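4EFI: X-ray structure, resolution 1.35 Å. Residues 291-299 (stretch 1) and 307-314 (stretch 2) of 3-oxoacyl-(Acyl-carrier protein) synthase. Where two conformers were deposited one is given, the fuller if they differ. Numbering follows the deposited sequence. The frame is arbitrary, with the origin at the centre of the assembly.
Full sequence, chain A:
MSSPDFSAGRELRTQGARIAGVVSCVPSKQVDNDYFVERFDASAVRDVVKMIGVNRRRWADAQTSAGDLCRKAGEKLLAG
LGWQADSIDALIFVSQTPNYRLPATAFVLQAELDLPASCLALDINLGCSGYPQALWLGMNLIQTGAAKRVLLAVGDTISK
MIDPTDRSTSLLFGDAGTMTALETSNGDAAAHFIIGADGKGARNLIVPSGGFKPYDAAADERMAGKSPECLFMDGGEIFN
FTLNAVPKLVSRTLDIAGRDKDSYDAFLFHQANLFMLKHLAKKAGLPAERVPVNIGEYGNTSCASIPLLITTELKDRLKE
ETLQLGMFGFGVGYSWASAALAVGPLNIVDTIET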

# COMPACT_ATOMS: atom_id res chain seq x y z
N VAL A 291 -4.49 10.74 -12.39
CA VAL A 291 -3.55 9.82 -11.75
C VAL A 291 -2.95 10.56 -10.54
O VAL A 291 -1.95 11.23 -10.67
N PRO A 292 -3.60 10.46 -9.36
CA PRO A 292 -3.14 11.26 -8.22
C PRO A 292 -1.75 10.87 -7.72
O PRO A 292 -1.33 9.71 -7.82
N VAL A 293 -1.04 11.85 -7.19
CA VAL A 293 0.32 11.66 -6.70
C VAL A 293 0.45 12.40 -5.37
O VAL A 293 0.07 13.57 -5.26
N ASN A 294 0.98 11.71 -4.37
CA ASN A 294 1.27 12.34 -3.08
C ASN A 294 2.67 11.99 -2.58
O ASN A 294 3.03 12.27 -1.44
N ILE A 295 3.50 11.46 -3.47
CA ILE A 295 4.86 11.04 -3.14
C ILE A 295 5.69 12.25 -2.72
O ILE A 295 6.66 12.13 -1.96
N GLY A 296 5.33 13.44 -3.19
CA GLY A 296 6.05 14.62 -2.79
C GLY A 296 6.07 14.92 -1.31
O GLY A 296 7.04 15.51 -0.80
N GLU A 297 5.00 14.57 -0.62
CA GLU A 297 4.87 14.88 0.81
C GLU A 297 5.15 13.67 1.70
O GLU A 297 5.44 13.85 2.87
N TYR A 298 5.03 12.46 1.17
CA TYR A 298 5.07 11.25 1.98
C TYR A 298 6.11 10.23 1.55
O TYR A 298 6.34 9.25 2.27
N GLY A 299 6.78 10.45 0.42
CA GLY A 299 7.63 9.42 -0.15
C GLY A 299 6.82 8.20 -0.54
O GLY A 299 5.59 8.22 -0.56
N PRO A 307 -3.98 3.40 0.05
CA PRO A 307 -4.95 4.01 0.98
C PRO A 307 -4.53 5.42 1.44
O PRO A 307 -5.39 6.28 1.64
N LEU A 308 -3.23 5.67 1.56
CA LEU A 308 -2.76 7.02 1.92
C LEU A 308 -3.11 8.00 0.80
O LEU A 308 -3.58 9.13 1.05
N LEU A 309 -2.99 7.56 -0.44
CA LEU A 309 -3.35 8.37 -1.59
C LEU A 309 -4.86 8.69 -1.54
O LEU A 309 -5.27 9.83 -1.81
N ILE A 310 -5.69 7.71 -1.20
CA ILE A 310 -7.12 7.94 -1.08
C ILE A 310 -7.38 9.02 -0.04
O ILE A 310 -8.13 9.96 -0.29
N THR A 311 -6.78 8.90 1.14
CA THR A 311 -7.13 9.84 2.20
C THR A 311 -6.59 11.25 1.96
O THR A 311 -7.28 12.23 2.27
N THR A 312 -5.39 11.38 1.42
CA THR A 312 -4.81 12.70 1.23
C THR A 312 -5.31 13.38 -0.04
O THR A 312 -5.34 14.62 -0.09
N GLU A 313 -5.72 12.62 -1.07
CA GLU A 313 -6.07 13.23 -2.35
C GLU A 313 -7.56 13.21 -2.66
O GLU A 313 -8.03 14.07 -3.42
N LEU A 314 -8.31 12.25 -2.12
CA LEU A 314 -9.70 12.06 -2.52
C LEU A 314 -10.72 12.32 -1.43
O LEU A 314 -11.92 12.17 -1.68

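A short loop and the helical turn that follows it lie against one side of a helix, in a small contact of about 405 Å² whose middle is a single asparagine-threonine hydrogen bond flanked by apolar packing. The helix reaches the loop mainly through Leu308, Leu309, Thr312 and Glu313, positions spaced so that they share a side, while the CA-to-CB bond of Ile310 points away. In the loop, the CA-to-CB bonds of Pro292 and Asn294 point toward the helix and that of Val293 points away; Tyr298, one turn on, points toward it again.

Asn294 is the hub. With chi1 p and chi2 near 0°, Asn294 ND2 donates to Thr312 OG1 at 2.9 Å with an N-H...O angle of 158°. The same amide packs against the helix beside this bond: Asn294 ND2 lies 3.5 Å from Leu309 CA, and Asn294 OD1 sits 3.5 Å from Leu309 CD1. Asn294 holds the N-cap position of its own helix, but its side chain makes no capping bond; the backbone O of Asn294 accepts from Glu297 N at 3.1 Å.

Thr312, chi1 p, passes the chain of polarity on. Thr312 OG1 accepts from Asn294 ND2 and donates to Glu313 OE2 at 2.7 Å, so one hydroxyl links an amide to a carboxylate. Glu313 folds back with chi1 and chi2 both m, bringing OE2 within 3.5 Å of Asn294 CB. Its other oxygen is joined to the loop by water 1, which donates to Glu313 OE1 at 2.9 Å and to Val293 O at 2.8 Å. The water thus serves the backbone carbonyl of Val293, a residue whose CA-to-CB bond points away from the helix.

Apolar contacts fill in around this network. Leu309 (chi1 t, chi2 p) starts sideways, but its end comes nearer the loop: CD2 is 3.7 Å from Pro292 O, and CG is 4.1 Å from Pro292 CB. That same Pro292 CB also meets Glu313 CG at 4.1 Å, using the aliphatic part of the glutamate. Tyr298, chi1 m, packs its CB 3.7 Å from Leu308 CD2 and its CE2 3.7 Å from Thr312 CG2, both methyls approaching the ring obliquely.

The rule to read here is economy: Thr312 offers its hydroxyl to Asn294 and its methyl to Tyr298, and Glu313 gives its chain to Pro292 and its carboxylate to Thr312 and the water.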

# COMPACT_ATOMS: atom_id res chain seq x y z
CB VAL A 291 -2.43 9.40 -12.74
CG1 VAL A 291 -1.43 8.44 -12.07
CG2 VAL A 291 -3.02 8.75 -13.98
CB PRO A 292 -4.19 10.94 -7.15
CG PRO A 292 -5.43 10.59 -7.97
CD PRO A 292 -4.89 9.81 -9.10
CB VAL A 293 1.37 12.21 -7.69
CG1 VAL A 293 2.77 12.12 -7.12
CG2 VAL A 293 1.31 11.44 -9.00
CB ASN A 294 0.22 12.02 -2.01
CG ASN A 294 0.24 10.57 -1.56
OD1 ASN A 294 1.00 9.76 -2.10
ND2 ASN A 294 -0.59 10.23 -0.59
CB ILE A 295 5.46 10.24 -4.34
CG1 ILE A 295 6.54 9.27 -3.84
CG2 ILE A 295 5.93 11.18 -5.40
CD1 ILE A 295 7.22 8.47 -4.93
CB GLU A 297 3.47 15.41 1.15
CG GLU A 297 3.06 16.68 0.43
CD GLU A 297 4.02 17.83 0.67
OE1 GLU A 297 4.36 18.10 1.84
OE2 GLU A 297 4.44 18.46 -0.32
CB TYR A 298 3.69 10.57 2.06
CG TYR A 298 2.67 11.50 2.63
CD1 TYR A 298 2.67 11.82 3.99
CD2 TYR A 298 1.74 12.13 1.80
CE1 TYR A 298 1.75 12.73 4.50
CE2 TYR A 298 0.83 13.04 2.31
CZ TYR A 298 0.85 13.33 3.65
OH TYR A 298 -0.06 14.24 4.18
CB PRO A 307 -5.02 3.00 2.14
CG PRO A 307 -3.80 2.15 2.01
CD PRO A 307 -3.52 2.10 0.51
CB LEU A 308 -1.26 7.01 2.21
CG LEU A 308 -0.67 8.36 2.65
CD1 LEU A 308 -1.25 8.85 3.95
CD2 LEU A 308 0.85 8.22 2.73
CB LEU A 309 -2.98 7.61 -2.87
CG LEU A 309 -2.90 8.38 -4.17
CD1 LEU A 309 -1.81 9.40 -4.13
CD2 LEU A 309 -2.65 7.35 -5.26
CB ILE A 310 -7.88 6.66 -0.70
CG1 ILE A 310 -7.77 5.64 -1.83
CG2 ILE A 310 -9.35 6.95 -0.35
CD1 ILE A 310 -8.27 4.26 -1.50
CB THR A 311 -6.77 9.34 3.63
OG1 THR A 311 -5.35 9.25 3.79
CG2 THR A 311 -7.39 8.00 3.90
CB THR A 312 -3.26 12.70 1.22
OG1 THR A 312 -2.76 12.07 0.04
CG2 THR A 312 -2.69 12.04 2.43
CB GLU A 313 -5.30 12.57 -3.51
CG GLU A 313 -3.79 12.56 -3.36
CD GLU A 313 -3.21 13.89 -2.97
OE1 GLU A 313 -3.30 14.83 -3.79
OE2 GLU A 313 -2.62 14.02 -1.87
CB LEU A 314 -9.92 10.66 -3.11
CG LEU A 314 -9.13 10.30 -4.37
CD1 LEU A 314 -9.50 8.91 -4.87
CD2 LEU A 314 -9.37 11.32 -5.47
O HOH W 1 -0.76 16.11 -4.40